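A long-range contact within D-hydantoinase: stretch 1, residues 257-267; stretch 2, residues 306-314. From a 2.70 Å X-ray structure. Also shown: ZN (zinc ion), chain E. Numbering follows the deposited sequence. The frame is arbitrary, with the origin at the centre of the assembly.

Stretch 1 257-267: ALAETCTHYLY
Stretch 2 (306-314) VFETVSSDH

Residues 257-267 and 306-314 of D-hydantoinase pair in parallel at two bridges, Thr261 with Val310 (CA to CA 5.0 Å) and Cys262 with Ser311 (CA to CA 4.8 Å), burying 662 Å² between the stretches. Leu258 to Cys262 is extended, with phi from -122° to -154° and psi from 140° to 180°. Opposite, Phe307 is extended (-80°/152°), Glu308 breaks the run (-82°/-20°), and Thr309 to Ser311 are extended again (-180°/175°, -125°/98°, -94°/-178°).

The backbone ladder begins where Glu308 N donates to Ala259 O (2.9 Å), almost linearly at 174°. Thr261 N reaches Thr309 O in a weak bond of 3.4 Å, after which Thr261 O accepts from Ser311 N (2.9 Å) and Thr263 N donates to Ser311 O (3.2 Å). Ser311 O also lies 2.9 Å from Cys262 CA, a CA-H...O contact. Thr263 (-27°/-59°) then ends the extended run, and the chain turns through a 3-10 segment at His264 and Tyr265, held by Tyr265 N to Cys262 O at 2.7 Å. Near the start, a water accepts from Ala259 N (3.0 Å) and donates to Val306 O (2.9 Å) and Glu308 OE2 (2.8 Å). Glu308, with all three chi angles near -55°, is curled so that its carboxylate meets this water while its CG packs 3.9 Å from Leu258 CB.

Phe307 (chi1 m, chi2 -54°) lays one ring face against the backbone of Glu260 and the hydroxyl of Thr261 (chi1 -35°), whose OG1 is 2.9 Å from Phe307 CE2. The methyl of Ala259 gives the ring an apolar neighbour, with Ala259 CB 3.9 Å from Phe307 CD1. Thr261 and Val310 point to the same face of the sheet. Val310, at chi1 t, places CG1 3.5 Å from Thr263 N and 4.3 Å from Leu266 CD1. Leu266 (m, t) directs its CB toward the other stretch, an apolar partner for the valine.

Cys262 and Ser311 share the other face. Cys262 at chi1 m and Ser311 at p bring SG and OG to 3.6 Å. Glu260 (chi1 p, chi2 149°, chi3 52°) extends its carboxylate to Ser311, whose OG donates a weak bond to Glu260 OE1 (2.8 Å); a short polar serine suits a place beside a buried carboxylate.

The CA-to-CB bond of His264 points sideways, but with chi1 p and chi2 -63° the side chain's end comes nearer the second stretch, its ring edge at CE1 3.3 Å from Ser312 O. Asp313 adopts a left-handed backbone (57°/46°) with chi1 t. Its CB packs 4.1 Å from Cys262 SG, while OD1 binds the zinc ion ZN at 2.2 Å, a role natural to a carboxylate.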

# COMPACT_ATOMS: atom_id res chain seq x y z
N ALA A 257 -17.74 0.67 2.16
CA ALA A 257 -17.35 1.79 2.99
C ALA A 257 -17.62 3.10 2.28
O ALA A 257 -17.26 3.27 1.11
CB ALA A 257 -15.88 1.69 3.34
N LEU A 258 -18.25 4.03 2.99
CA LEU A 258 -18.55 5.34 2.44
C LEU A 258 -17.89 6.32 3.37
O LEU A 258 -17.65 5.99 4.53
CB LEU A 258 -20.05 5.61 2.44
CG LEU A 258 -20.95 4.47 1.95
CD1 LEU A 258 -22.39 4.93 1.99
CD2 LEU A 258 -20.56 4.07 0.53
N ALA A 259 -17.59 7.52 2.88
CA ALA A 259 -16.97 8.53 3.71
C ALA A 259 -17.31 9.92 3.20
O ALA A 259 -17.83 10.08 2.09
CB ALA A 259 -15.47 8.32 3.74
N GLU A 260 -17.01 10.92 4.01
CA GLU A 260 -17.27 12.32 3.67
C GLU A 260 -16.18 13.19 4.28
O GLU A 260 -15.30 12.68 4.97
CB GLU A 260 -18.62 12.74 4.26
CG GLU A 260 -18.74 12.47 5.77
CD GLU A 260 -19.63 13.47 6.50
OE1 GLU A 260 -20.78 13.68 6.07
OE2 GLU A 260 -19.18 14.04 7.53
N THR A 261 -16.24 14.49 4.00
CA THR A 261 -15.30 15.44 4.60
C THR A 261 -16.14 16.65 4.95
O THR A 261 -17.35 16.69 4.64
CB THR A 261 -14.19 15.93 3.67
OG1 THR A 261 -13.81 14.88 2.79
CG2 THR A 261 -12.98 16.34 4.49
N CYS A 262 -15.52 17.65 5.57
CA CYS A 262 -16.25 18.83 5.95
C CYS A 262 -15.47 20.06 5.55
O CYS A 262 -14.25 20.11 5.68
CB CYS A 262 -16.54 18.79 7.46
SG CYS A 262 -17.44 17.28 8.00
N THR A 263 -16.20 21.05 5.07
CA THR A 263 -15.65 22.31 4.61
C THR A 263 -14.33 22.73 5.25
O THR A 263 -13.33 22.91 4.55
CB THR A 263 -16.66 23.43 4.82
OG1 THR A 263 -17.96 22.96 4.43
CG2 THR A 263 -16.28 24.65 4.00
N HIS A 264 -14.31 22.87 6.57
CA HIS A 264 -13.10 23.32 7.26
C HIS A 264 -11.86 22.44 7.10
O HIS A 264 -10.74 22.91 7.29
CB HIS A 264 -13.39 23.58 8.76
CG HIS A 264 -14.12 22.46 9.44
ND1 HIS A 264 -15.39 22.08 9.08
CD2 HIS A 264 -13.75 21.63 10.44
CE1 HIS A 264 -15.77 21.06 9.84
NE2 HIS A 264 -14.79 20.77 10.67
N TYR A 265 -12.06 21.18 6.74
CA TYR A 265 -10.92 20.29 6.54
C TYR A 265 -10.27 20.52 5.18
O TYR A 265 -9.29 19.86 4.83
CB TYR A 265 -11.36 18.84 6.70
CG TYR A 265 -11.78 18.54 8.12
CD1 TYR A 265 -10.88 18.70 9.18
CD2 TYR A 265 -13.08 18.13 8.42
CE1 TYR A 265 -11.27 18.46 10.49
CE2 TYR A 265 -13.48 17.88 9.73
CZ TYR A 265 -12.57 18.05 10.76
OH TYR A 265 -12.96 17.81 12.06
N LEU A 266 -10.82 21.45 4.41
CA LEU A 266 -10.29 21.79 3.10
C LEU A 266 -9.67 23.19 3.16
O LEU A 266 -9.12 23.67 2.17
CB LEU A 266 -11.40 21.80 2.05
CG LEU A 266 -12.24 20.55 1.80
CD1 LEU A 266 -13.36 20.90 0.85
CD2 LEU A 266 -11.37 19.44 1.23
N TYR A 267 -9.75 23.82 4.32
CA TYR A 267 -9.25 25.18 4.45
C TYR A 267 -8.45 25.51 5.69
O TYR A 267 -7.59 26.39 5.65
CB TYR A 267 -10.44 26.15 4.37
CG TYR A 267 -11.07 26.24 3.00
CD1 TYR A 267 -10.50 27.03 2.01
CD2 TYR A 267 -12.22 25.52 2.69
CE1 TYR A 267 -11.06 27.11 0.74
CE2 TYR A 267 -12.79 25.59 1.42
CZ TYR A 267 -12.20 26.39 0.45
OH TYR A 267 -12.74 26.48 -0.81
N VAL A 306 -14.25 10.15 -4.62
CA VAL A 306 -14.15 9.26 -3.48
C VAL A 306 -15.23 9.49 -2.42
O VAL A 306 -15.91 8.55 -2.01
CB VAL A 306 -12.76 9.41 -2.82
CG1 VAL A 306 -12.67 8.55 -1.57
CG2 VAL A 306 -11.68 9.02 -3.81
N PHE A 307 -15.39 10.74 -1.99
CA PHE A 307 -16.37 11.10 -0.96
C PHE A 307 -17.81 11.24 -1.42
O PHE A 307 -18.08 11.59 -2.57
CB PHE A 307 -15.94 12.39 -0.28
CG PHE A 307 -14.64 12.28 0.48
CD1 PHE A 307 -14.47 11.29 1.45
CD2 PHE A 307 -13.60 13.18 0.24
CE1 PHE A 307 -13.28 11.21 2.17
CE2 PHE A 307 -12.41 13.10 0.96
CZ PHE A 307 -12.25 12.11 1.93
N GLU A 308 -18.74 10.99 -0.50
CA GLU A 308 -20.16 11.09 -0.81
C GLU A 308 -20.66 12.52 -0.72
O GLU A 308 -21.70 12.86 -1.28
CB GLU A 308 -20.96 10.23 0.16
CG GLU A 308 -20.55 8.79 0.16
CD GLU A 308 -20.66 8.17 -1.20
OE1 GLU A 308 -21.71 8.36 -1.85
OE2 GLU A 308 -19.71 7.49 -1.63
N THR A 309 -19.92 13.38 -0.02
CA THR A 309 -20.35 14.76 0.14
C THR A 309 -19.36 15.56 0.95
O THR A 309 -18.39 15.02 1.46
CB THR A 309 -21.71 14.82 0.89
OG1 THR A 309 -22.15 16.18 0.99
CG2 THR A 309 -21.56 14.27 2.30
N VAL A 310 -19.62 16.86 1.07
CA VAL A 310 -18.81 17.75 1.89
C VAL A 310 -19.85 18.39 2.80
O VAL A 310 -20.54 19.32 2.39
CB VAL A 310 -18.12 18.86 1.07
CG1 VAL A 310 -17.40 19.82 2.02
CG2 VAL A 310 -17.14 18.27 0.08
N SER A 311 -19.97 17.87 4.02
CA SER A 311 -20.94 18.40 4.98
C SER A 311 -20.23 19.42 5.86
O SER A 311 -19.05 19.68 5.65
CB SER A 311 -21.53 17.27 5.83
OG SER A 311 -20.53 16.47 6.42
N SER A 312 -20.94 19.99 6.83
CA SER A 312 -20.35 21.02 7.70
C SER A 312 -20.00 20.66 9.14
O SER A 312 -19.06 21.23 9.70
CB SER A 312 -21.26 22.26 7.72
OG SER A 312 -22.51 21.97 8.33
N ASP A 313 -20.73 19.74 9.75
CA ASP A 313 -20.50 19.39 11.16
C ASP A 313 -20.66 20.69 11.95
O ASP A 313 -19.83 21.04 12.80
CB ASP A 313 -19.10 18.79 11.38
CG ASP A 313 -18.93 18.16 12.77
OD1 ASP A 313 -19.95 17.78 13.39
OD2 ASP A 313 -17.78 18.04 13.25
N HIS A 314 -21.73 21.41 11.63
CA HIS A 314 -22.06 22.69 12.24
C HIS A 314 -22.34 22.63 13.74
O HIS A 314 -23.21 21.87 14.21
CB HIS A 314 -23.27 23.31 11.53
CG HIS A 314 -23.69 24.64 12.07
ND1 HIS A 314 -23.05 25.81 11.74
CD2 HIS A 314 -24.65 24.97 12.96
CE1 HIS A 314 -23.60 26.81 12.40
NE2 HIS A 314 -24.58 26.33 13.15
ZN ZN E . -20.31 15.78 14.30
O HOH W 1 -17.46 7.03 -0.07